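Esterase (Staphylococcus aureus subsp. aureus USA300_TCH1516, PDB 3D7R) probably hydrolyses ester bonds as an esterase-like protein of the alpha/beta hydrolase fold, its natural substrate not being established. Local coordinates at residues A[264-269]-A[292-297]; A[199-204]-A[271-276]. One frame throughout, in Å; residues are numbered along the deposited sequence.

Interaction 1: A[264-269]-A[292-297]; sequences GGREMT and YPKMVH
With chi1 at 56°, E267 sets CG between the backbone N and the carbonyl carbon; its extended chain and an H297 ring anti to its own backbone N bring OE1 to ND1. The two side chains cross at about a right angle, carboxylate and ring planes 80° apart. H297 ND1 donates to E267 OE1 at 2.8 Å, nearly straight (169°), with the oxygen at the ring edge and in its plane but the nitrogen above the carboxylate plane. OE2 accepts G264 N at 2.9 Å through its anti lone pair, and probably S200 OG, so that bonds at both oxygens limit the carboxylate's rotation. The backbones are also joined, starting from the parallel bridge of G264 with Y292. Y292 O takes G265 N at 2.9 Å on one face and M295 N at 3.1 Å on the other, the latter bond closing a type I turn, and R266 N reaches M295 O at 3.0 Å. The extended R266 lies alongside K294, whose CG is 3.7 Å from R266 NH2, over a guanidinium face. A water links R266 O to H297 N. An acid after strand 259-264 paired with a histidine after strand 287-292 is consistent with the acid-histidine pair of the alpha/beta hydrolase fold.

Interaction 2: A[199-204]-A[271-276]; sequences ISPILD and PDMKLF
D272 OD2 is gripped by two waters that both donate to it, at 2.8 Å and 2.6 Å from OD2; the first also accepts from the backbone N of D204, and the second gives a weak bond to D204 OD2. A third water donates to both carboxylates, 2.7 Å from D204 OD2 and 2.7 Å from D272 OD1. The carboxylates are thus bridged by water, although D204 CB also packs directly against D272 OD2 at 3.5 Å. D204 OD2 and D272 OD1 stay 4.1 Å apart, their carboxylate planes turned by 50°, and the waters probably ease the repulsion of like charges. Each acid is also tied outside the contact, D204 OD1 to T206 and D272 OD1 to N209. The helix 270-282 that carries D272 is the crossover of a beta-alpha-beta unit joining the neighbouring parallel strands 259-264 and 287-292, and the loop after strand 195-199 passes across its first turns. Here the chemistry turns apolar. The chi1 of L203 (-63°) helps turn CD1 toward the helix, 3.6 Å from F276 CB, and its side chain crosses that of F276 at about a right angle. The F276 side chain touches M261 and L179. Further along, the selenium of selenomethionine M273 lies 3.9 Å from P201 CD, the two side chains crossing at about a right angle, and M273 and P201 both reach M261 of the sheet.

In the fold
Interactions 1 and 2 have centres 11 Å apart, on the same side of the chain's centre. Interaction 1 is partly buried and joins the loops after strands 259-264 and 287-292; interaction 2 is buried and sets the loop after strand 195-199 against helix 270-282, which follows the first of those loops. Their chemistry differs accordingly: mainly direct hydrogen bonds in the first, apolar packing with a water-bridged acid pair at one end in the second. S200 connects them, its OG 2.6 Å from E267 OE2 in a probable hydrogen bond and its O 3.3 Å from H297 CE1, so the 199-204 loop abuts the E267-H297 pair.

Interaction 1: A[264-269]-A[292-297]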
ATOM      1  N   GLY A 264       7.161 -10.953  -2.898  1.00 10.12           N
ATOM      2  CA  GLY A 264       7.308 -12.393  -3.169  1.00  9.56           C
ATOM      3  C   GLY A 264       7.719 -12.656  -4.596  1.00 10.74           C
ATOM      4  O   GLY A 264       7.497 -11.814  -5.477  1.00 10.23           O
ATOM      5  N   GLY A 265       8.324 -13.820  -4.832  1.00 10.75           N
ATOM      6  CA  GLY A 265       8.738 -14.224  -6.177  1.00 11.44           C
ATOM      7  C   GLY A 265       7.578 -14.745  -7.022  1.00 12.07           C
ATOM      8  O   GLY A 265       7.721 -14.900  -8.239  1.00 11.71           O
ATOM      9  N   ARG A 266       6.429 -14.996  -6.390  1.00 12.18           N
ATOM     10  CA  ARG A 266       5.245 -15.487  -7.120  1.00 13.35           C
ATOM     11  C   ARG A 266       4.197 -14.408  -7.426  1.00 12.90           C
ATOM     12  O   ARG A 266       3.003 -14.709  -7.587  1.00 13.92           O
ATOM     13  CB  ARG A 266       4.615 -16.693  -6.408  1.00 12.79           C
ATOM     14  CG  ARG A 266       5.543 -17.896  -6.442  1.00 17.16           C
ATOM     15  CD  ARG A 266       4.948 -19.197  -5.897  1.00 22.77           C
ATOM     16  NE  ARG A 266       6.012 -20.214  -5.919  1.00 29.10           N
ATOM     17  CZ  ARG A 266       5.976 -21.391  -5.296  1.00 32.19           C
ATOM     18  NH1 ARG A 266       4.918 -21.754  -4.576  1.00 34.22           N
ATOM     19  NH2 ARG A 266       7.016 -22.209  -5.390  1.00 33.47           N
ATOM     20  N   GLU A 267       4.633 -13.159  -7.517  1.00 12.20           N
ATOM     21  CA  GLU A 267       3.736 -12.075  -7.896  1.00 10.94           C
ATOM     22  C   GLU A 267       4.268 -11.349  -9.126  1.00 11.34           C
ATOM     23  O   GLU A 267       5.474 -11.178  -9.257  1.00 10.01           O
ATOM     24  CB  GLU A 267       3.495 -11.100  -6.729  1.00 10.97           C
ATOM     25  CG  GLU A 267       4.745 -10.480  -6.100  1.00 10.82           C
ATOM     26  CD  GLU A 267       4.408  -9.416  -5.053  1.00 12.93           C
ATOM     27  OE1 GLU A 267       3.559  -8.554  -5.347  1.00 12.70           O
ATOM     28  OE2 GLU A 267       4.982  -9.440  -3.942  1.00 13.39           O
HETATM   29  N   MSE A 268       3.357 -10.920 -10.011  1.00 10.74           N
HETATM   30  CA  MSE A 268       3.723 -10.359 -11.324  1.00 11.49           C
HETATM   31  C   MSE A 268       4.485  -9.041 -11.226  1.00 10.48           C
HETATM   32  O   MSE A 268       5.047  -8.572 -12.209  1.00 10.51           O
HETATM   33  CB  MSE A 268       2.461 -10.109 -12.155  1.00 11.86           C
HETATM   34  CG  MSE A 268       1.915 -11.301 -12.905  1.00 16.05           C
HETATM   35 SE   MSE A 268       0.073 -10.874 -13.544  0.75 28.18          SE
HETATM   36  CE  MSE A 268       0.329  -9.046 -14.026  1.00 20.77           C
ATOM     37  N   THR A 269       4.464  -8.442 -10.042  1.00 10.53           N
ATOM     38  CA  THR A 269       5.171  -7.182  -9.746  1.00 10.65           C
ATOM     39  C   THR A 269       6.636  -7.409  -9.492  1.00 10.55           C
ATOM     40  O   THR A 269       7.384  -6.449  -9.310  1.00 10.17           O
ATOM     41  CB  THR A 269       4.617  -6.528  -8.470  1.00 10.98           C
ATOM     42  OG1 THR A 269       4.545  -7.522  -7.441  1.00 13.22           O
ATOM     43  CG2 THR A 269       3.215  -5.976  -8.699  1.00 11.43           C
ATOM     44  N   TYR A 292      10.935 -12.692  -0.846  1.00 10.99           N
ATOM     45  CA  TYR A 292      10.516 -14.045  -0.439  1.00 11.39           C
ATOM     46  C   TYR A 292      10.179 -14.895  -1.670  1.00 11.28           C
ATOM     47  O   TYR A 292       9.101 -14.781  -2.220  1.00 12.13           O
ATOM     48  CB  TYR A 292       9.297 -13.945   0.475  1.00 10.73           C
ATOM     49  CG  TYR A 292       9.594 -13.451   1.875  1.00 11.29           C
ATOM     50  CD1 TYR A 292       9.414 -14.298   2.969  1.00 12.16           C
ATOM     51  CD2 TYR A 292      10.029 -12.140   2.115  1.00 10.91           C
ATOM     52  CE1 TYR A 292       9.671 -13.866   4.263  1.00 13.13           C
ATOM     53  CE2 TYR A 292      10.295 -11.694   3.432  1.00 10.94           C
ATOM     54  CZ  TYR A 292      10.110 -12.577   4.487  1.00 11.24           C
ATOM     55  OH  TYR A 292      10.332 -12.183   5.788  1.00 12.04           O
ATOM     56  N   PRO A 293      11.102 -15.745  -2.112  1.00 12.08           N
ATOM     57  CA  PRO A 293      10.924 -16.423  -3.412  1.00 12.17           C
ATOM     58  C   PRO A 293       9.593 -17.157  -3.630  1.00 12.18           C
ATOM     59  O   PRO A 293       9.070 -17.139  -4.744  1.00 12.99           O
ATOM     60  CB  PRO A 293      12.073 -17.433  -3.443  1.00 11.98           C
ATOM     61  CG  PRO A 293      13.113 -16.820  -2.587  1.00 13.88           C
ATOM     62  CD  PRO A 293      12.374 -16.120  -1.465  1.00 11.96           C
ATOM     63  N   LYS A 294       9.029 -17.768  -2.595  1.00 11.87           N
ATOM     64  CA  LYS A 294       7.836 -18.593  -2.802  1.00 12.05           C
ATOM     65  C   LYS A 294       6.546 -17.888  -2.420  1.00 10.97           C
ATOM     66  O   LYS A 294       5.461 -18.454  -2.541  1.00 10.34           O
ATOM     67  CB  LYS A 294       7.973 -19.929  -2.074  1.00 12.64           C
ATOM     68  CG  LYS A 294       9.105 -20.828  -2.646  1.00 16.14           C
ATOM     69  CD  LYS A 294       9.671 -21.802  -1.613  1.00 21.63           C
ATOM     70  CE  LYS A 294       8.606 -22.617  -0.899  1.00 24.95           C
ATOM     71  NZ  LYS A 294       8.008 -21.893   0.273  1.00 29.28           N
HETATM   72  N   MSE A 295       6.651 -16.633  -1.993  1.00 11.36           N
HETATM   73  CA  MSE A 295       5.469 -15.912  -1.506  1.00 11.25           C
HETATM   74  C   MSE A 295       4.634 -15.269  -2.602  1.00 11.95           C
HETATM   75  O   MSE A 295       5.152 -14.884  -3.673  1.00 11.62           O
HETATM   76  CB  MSE A 295       5.863 -14.860  -0.466  1.00 11.30           C
HETATM   77  CG  MSE A 295       6.295 -15.458   0.863  1.00 12.68           C
HETATM   78 SE   MSE A 295       4.869 -16.516   1.686  0.75 18.27          SE
HETATM   79  CE  MSE A 295       5.405 -18.277   1.115  1.00 14.55           C
ATOM     80  N   VAL A 296       3.347 -15.105  -2.289  1.00 11.22           N
ATOM     81  CA  VAL A 296       2.361 -14.537  -3.190  1.00 11.21           C
ATOM     82  C   VAL A 296       2.220 -13.021  -3.000  1.00 11.20           C
ATOM     83  O   VAL A 296       2.784 -12.446  -2.057  1.00 10.45           O
ATOM     84  CB  VAL A 296       0.967 -15.239  -3.031  1.00 11.14           C
ATOM     85  CG1 VAL A 296       1.093 -16.768  -3.231  1.00 11.83           C
ATOM     86  CG2 VAL A 296       0.306 -14.918  -1.679  1.00 11.28           C
ATOM     87  N   HIS A 297       1.465 -12.384  -3.897  1.00 10.62           N
ATOM     88  CA  HIS A 297       1.179 -10.950  -3.790  1.00 10.72           C
ATOM     89  C   HIS A 297       0.592 -10.602  -2.427  1.00 11.14           C
ATOM     90  O   HIS A 297      -0.377 -11.229  -1.999  1.00 10.58           O
ATOM     91  CB  HIS A 297       0.196 -10.505  -4.876  1.00 10.23           C
ATOM     92  CG  HIS A 297      -0.122  -9.039  -4.820  1.00 10.21           C
ATOM     93  ND1 HIS A 297       0.831  -8.066  -5.046  1.00  9.83           N
ATOM     94  CD2 HIS A 297      -1.273  -8.382  -4.538  1.00  8.64           C
ATOM     95  CE1 HIS A 297       0.276  -6.872  -4.917  1.00 11.19           C
ATOM     96  NE2 HIS A 297      -0.999  -7.036  -4.606  1.00 10.46           N
TER
HETATM   97  O   HOH W   1       0.327 -13.776  -6.037  1.00 13.32           O

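Interaction 2: A[199-204]-A[271-276]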
ATOM      1  N   ILE A 199       5.075  -2.737   0.664  1.00  8.75           N
ATOM      2  CA  ILE A 199       4.748  -4.169   0.696  1.00  9.35           C
ATOM      3  C   ILE A 199       4.080  -4.578  -0.628  1.00 10.16           C
ATOM      4  O   ILE A 199       2.973  -4.129  -0.951  1.00  9.45           O
ATOM      5  CB  ILE A 199       3.833  -4.549   1.911  1.00 10.03           C
ATOM      6  CG1 ILE A 199       4.483  -4.156   3.245  1.00 11.65           C
ATOM      7  CG2 ILE A 199       3.460  -6.057   1.877  1.00  8.36           C
ATOM      8  CD1 ILE A 199       3.492  -4.019   4.424  1.00 12.40           C
ATOM      9  N   SER A 200       4.756  -5.423  -1.403  1.00  9.91           N
ATOM     10  CA  SER A 200       4.243  -5.824  -2.716  1.00 10.23           C
ATOM     11  C   SER A 200       3.708  -4.629  -3.529  1.00 10.00           C
ATOM     12  O   SER A 200       2.561  -4.687  -4.024  1.00 10.43           O
ATOM     13  CB  SER A 200       3.130  -6.878  -2.562  1.00  9.60           C
ATOM     14  OG  SER A 200       3.654  -8.096  -2.093  1.00 13.67           O
ATOM     15  N   PRO A 201       4.523  -3.560  -3.684  1.00  9.40           N
ATOM     16  CA  PRO A 201       4.005  -2.367  -4.358  1.00  9.23           C
ATOM     17  C   PRO A 201       3.754  -2.677  -5.828  1.00 10.00           C
ATOM     18  O   PRO A 201       4.529  -3.428  -6.431  1.00 10.14           O
ATOM     19  CB  PRO A 201       5.161  -1.346  -4.236  1.00  9.09           C
ATOM     20  CG  PRO A 201       6.405  -2.158  -4.055  1.00  8.86           C
ATOM     21  CD  PRO A 201       5.947  -3.412  -3.293  1.00  8.82           C
ATOM     22  N   ILE A 202       2.686  -2.122  -6.388  1.00  9.17           N
ATOM     23  CA  ILE A 202       2.444  -2.231  -7.826  1.00  9.46           C
ATOM     24  C   ILE A 202       3.110  -1.003  -8.466  1.00  9.65           C
ATOM     25  O   ILE A 202       2.469   0.028  -8.698  1.00 10.00           O
ATOM     26  CB  ILE A 202       0.917  -2.323  -8.150  1.00  9.69           C
ATOM     27  CG1 ILE A 202       0.285  -3.552  -7.489  1.00  9.86           C
ATOM     28  CG2 ILE A 202       0.679  -2.374  -9.667  1.00  8.82           C
ATOM     29  CD1 ILE A 202      -1.269  -3.493  -7.497  1.00 14.00           C
ATOM     30  N   LEU A 203       4.417  -1.112  -8.699  1.00  9.27           N
ATOM     31  CA  LEU A 203       5.232   0.021  -9.123  1.00  9.70           C
ATOM     32  C   LEU A 203       4.948   0.562 -10.526  1.00  9.79           C
ATOM     33  O   LEU A 203       5.174   1.746 -10.801  1.00  9.22           O
ATOM     34  CB  LEU A 203       6.717  -0.323  -8.958  1.00  9.84           C
ATOM     35  CG  LEU A 203       7.071  -0.569  -7.476  1.00 10.45           C
ATOM     36  CD1 LEU A 203       8.399  -1.286  -7.316  1.00 10.50           C
ATOM     37  CD2 LEU A 203       7.057   0.734  -6.677  1.00 10.66           C
ATOM     38  N   ASP A 204       4.459  -0.310 -11.409  1.00 10.11           N
ATOM     39  CA  ASP A 204       4.135   0.066 -12.777  1.00 10.97           C
ATOM     40  C   ASP A 204       2.718  -0.441 -13.019  1.00 10.75           C
ATOM     41  O   ASP A 204       2.507  -1.652 -13.060  1.00 11.22           O
ATOM     42  CB  ASP A 204       5.156  -0.587 -13.729  1.00 11.34           C
ATOM     43  CG  ASP A 204       4.864  -0.340 -15.214  1.00 12.82           C
ATOM     44  OD1 ASP A 204       3.850   0.301 -15.564  1.00 13.37           O
ATOM     45  OD2 ASP A 204       5.669  -0.823 -16.041  1.00 15.25           O
ATOM     46  N   PRO A 271       9.407  -8.546 -11.260  1.00 10.02           N
ATOM     47  CA  PRO A 271      10.363  -7.826 -12.118  1.00  9.95           C
ATOM     48  C   PRO A 271      10.444  -6.319 -11.873  1.00 10.03           C
ATOM     49  O   PRO A 271      11.553  -5.784 -11.841  1.00 10.00           O
ATOM     50  CB  PRO A 271       9.845  -8.101 -13.529  1.00 10.05           C
ATOM     51  CG  PRO A 271       9.238  -9.477 -13.406  1.00 10.36           C
ATOM     52  CD  PRO A 271       8.519  -9.408 -12.072  1.00 10.32           C
ATOM     53  N   ASP A 272       9.299  -5.648 -11.701  1.00  9.06           N
ATOM     54  CA  ASP A 272       9.280  -4.220 -11.365  1.00  9.30           C
ATOM     55  C   ASP A 272       9.943  -3.885 -10.038  1.00  8.74           C
ATOM     56  O   ASP A 272      10.630  -2.869  -9.921  1.00  8.71           O
ATOM     57  CB  ASP A 272       7.855  -3.645 -11.454  1.00  9.24           C
ATOM     58  CG  ASP A 272       7.355  -3.583 -12.900  1.00 11.87           C
ATOM     59  OD1 ASP A 272       8.183  -3.210 -13.791  1.00 13.19           O
ATOM     60  OD2 ASP A 272       6.166  -3.936 -13.157  1.00 12.09           O
HETATM   61  N   MSE A 273       9.750  -4.731  -9.030  1.00  7.91           N
HETATM   62  CA  MSE A 273      10.441  -4.513  -7.757  1.00  8.30           C
HETATM   63  C   MSE A 273      11.954  -4.645  -7.908  1.00  8.03           C
HETATM   64  O   MSE A 273      12.705  -3.851  -7.332  1.00  8.02           O
HETATM   65  CB  MSE A 273       9.923  -5.452  -6.647  1.00  8.46           C
HETATM   66  CG  MSE A 273       8.452  -5.213  -6.293  1.00  9.54           C
HETATM   67 SE   MSE A 273       7.964  -6.346  -4.785  0.75 14.17          SE
HETATM   68  CE  MSE A 273       7.741  -8.044  -5.696  1.00 15.17           C
ATOM     69  N   LYS A 274      12.402  -5.639  -8.670  1.00  7.70           N
ATOM     70  CA  LYS A 274      13.841  -5.802  -8.908  1.00  8.75           C
ATOM     71  C   LYS A 274      14.396  -4.633  -9.716  1.00  8.76           C
ATOM     72  O   LYS A 274      15.505  -4.165  -9.452  1.00  9.29           O
ATOM     73  CB  LYS A 274      14.154  -7.130  -9.620  1.00  9.08           C
ATOM     74  CG  LYS A 274      13.871  -8.406  -8.778  1.00 12.24           C
ATOM     75  CD  LYS A 274      14.793  -8.532  -7.563  1.00 17.59           C
ATOM     76  CE  LYS A 274      16.044  -9.326  -7.881  1.00 22.72           C
ATOM     77  NZ  LYS A 274      16.973  -9.298  -6.708  1.00 26.10           N
ATOM     78  N   LEU A 275      13.626  -4.167 -10.704  1.00  8.53           N
ATOM     79  CA  LEU A 275      14.014  -2.988 -11.494  1.00  8.59           C
ATOM     80  C   LEU A 275      14.100  -1.723 -10.630  1.00  8.72           C
ATOM     81  O   LEU A 275      15.087  -0.963 -10.694  1.00  8.78           O
ATOM     82  CB  LEU A 275      13.045  -2.768 -12.654  1.00  8.09           C
ATOM     83  CG  LEU A 275      13.290  -1.538 -13.542  1.00  9.18           C
ATOM     84  CD1 LEU A 275      14.743  -1.490 -14.092  1.00  7.99           C
ATOM     85  CD2 LEU A 275      12.279  -1.516 -14.680  1.00 10.99           C
ATOM     86  N   PHE A 276      13.073  -1.495  -9.821  1.00  8.83           N
ATOM     87  CA  PHE A 276      13.110  -0.381  -8.863  1.00  8.71           C
ATOM     88  C   PHE A 276      14.338  -0.474  -7.932  1.00  9.16           C
ATOM     89  O   PHE A 276      15.034   0.514  -7.699  1.00  8.60           O
ATOM     90  CB  PHE A 276      11.822  -0.345  -8.053  1.00  7.91           C
ATOM     91  CG  PHE A 276      11.799   0.715  -6.974  1.00  9.89           C
ATOM     92  CD1 PHE A 276      11.736   2.073  -7.312  1.00 10.41           C
ATOM     93  CD2 PHE A 276      11.776   0.346  -5.620  1.00 11.43           C
ATOM     94  CE1 PHE A 276      11.696   3.057  -6.320  1.00 11.03           C
ATOM     95  CE2 PHE A 276      11.727   1.321  -4.614  1.00 10.88           C
ATOM     96  CZ  PHE A 276      11.676   2.683  -4.973  1.00 10.39           C
TER
HETATM   97  O   HOH W   2       4.116  -3.351 -11.278  1.00 13.00           O
HETATM   98  O   HOH W   3       5.201  -3.557 -15.530  1.00 13.45           O
HETATM   99  O   HOH W   4       8.313  -1.341 -15.716  1.00 16.27           O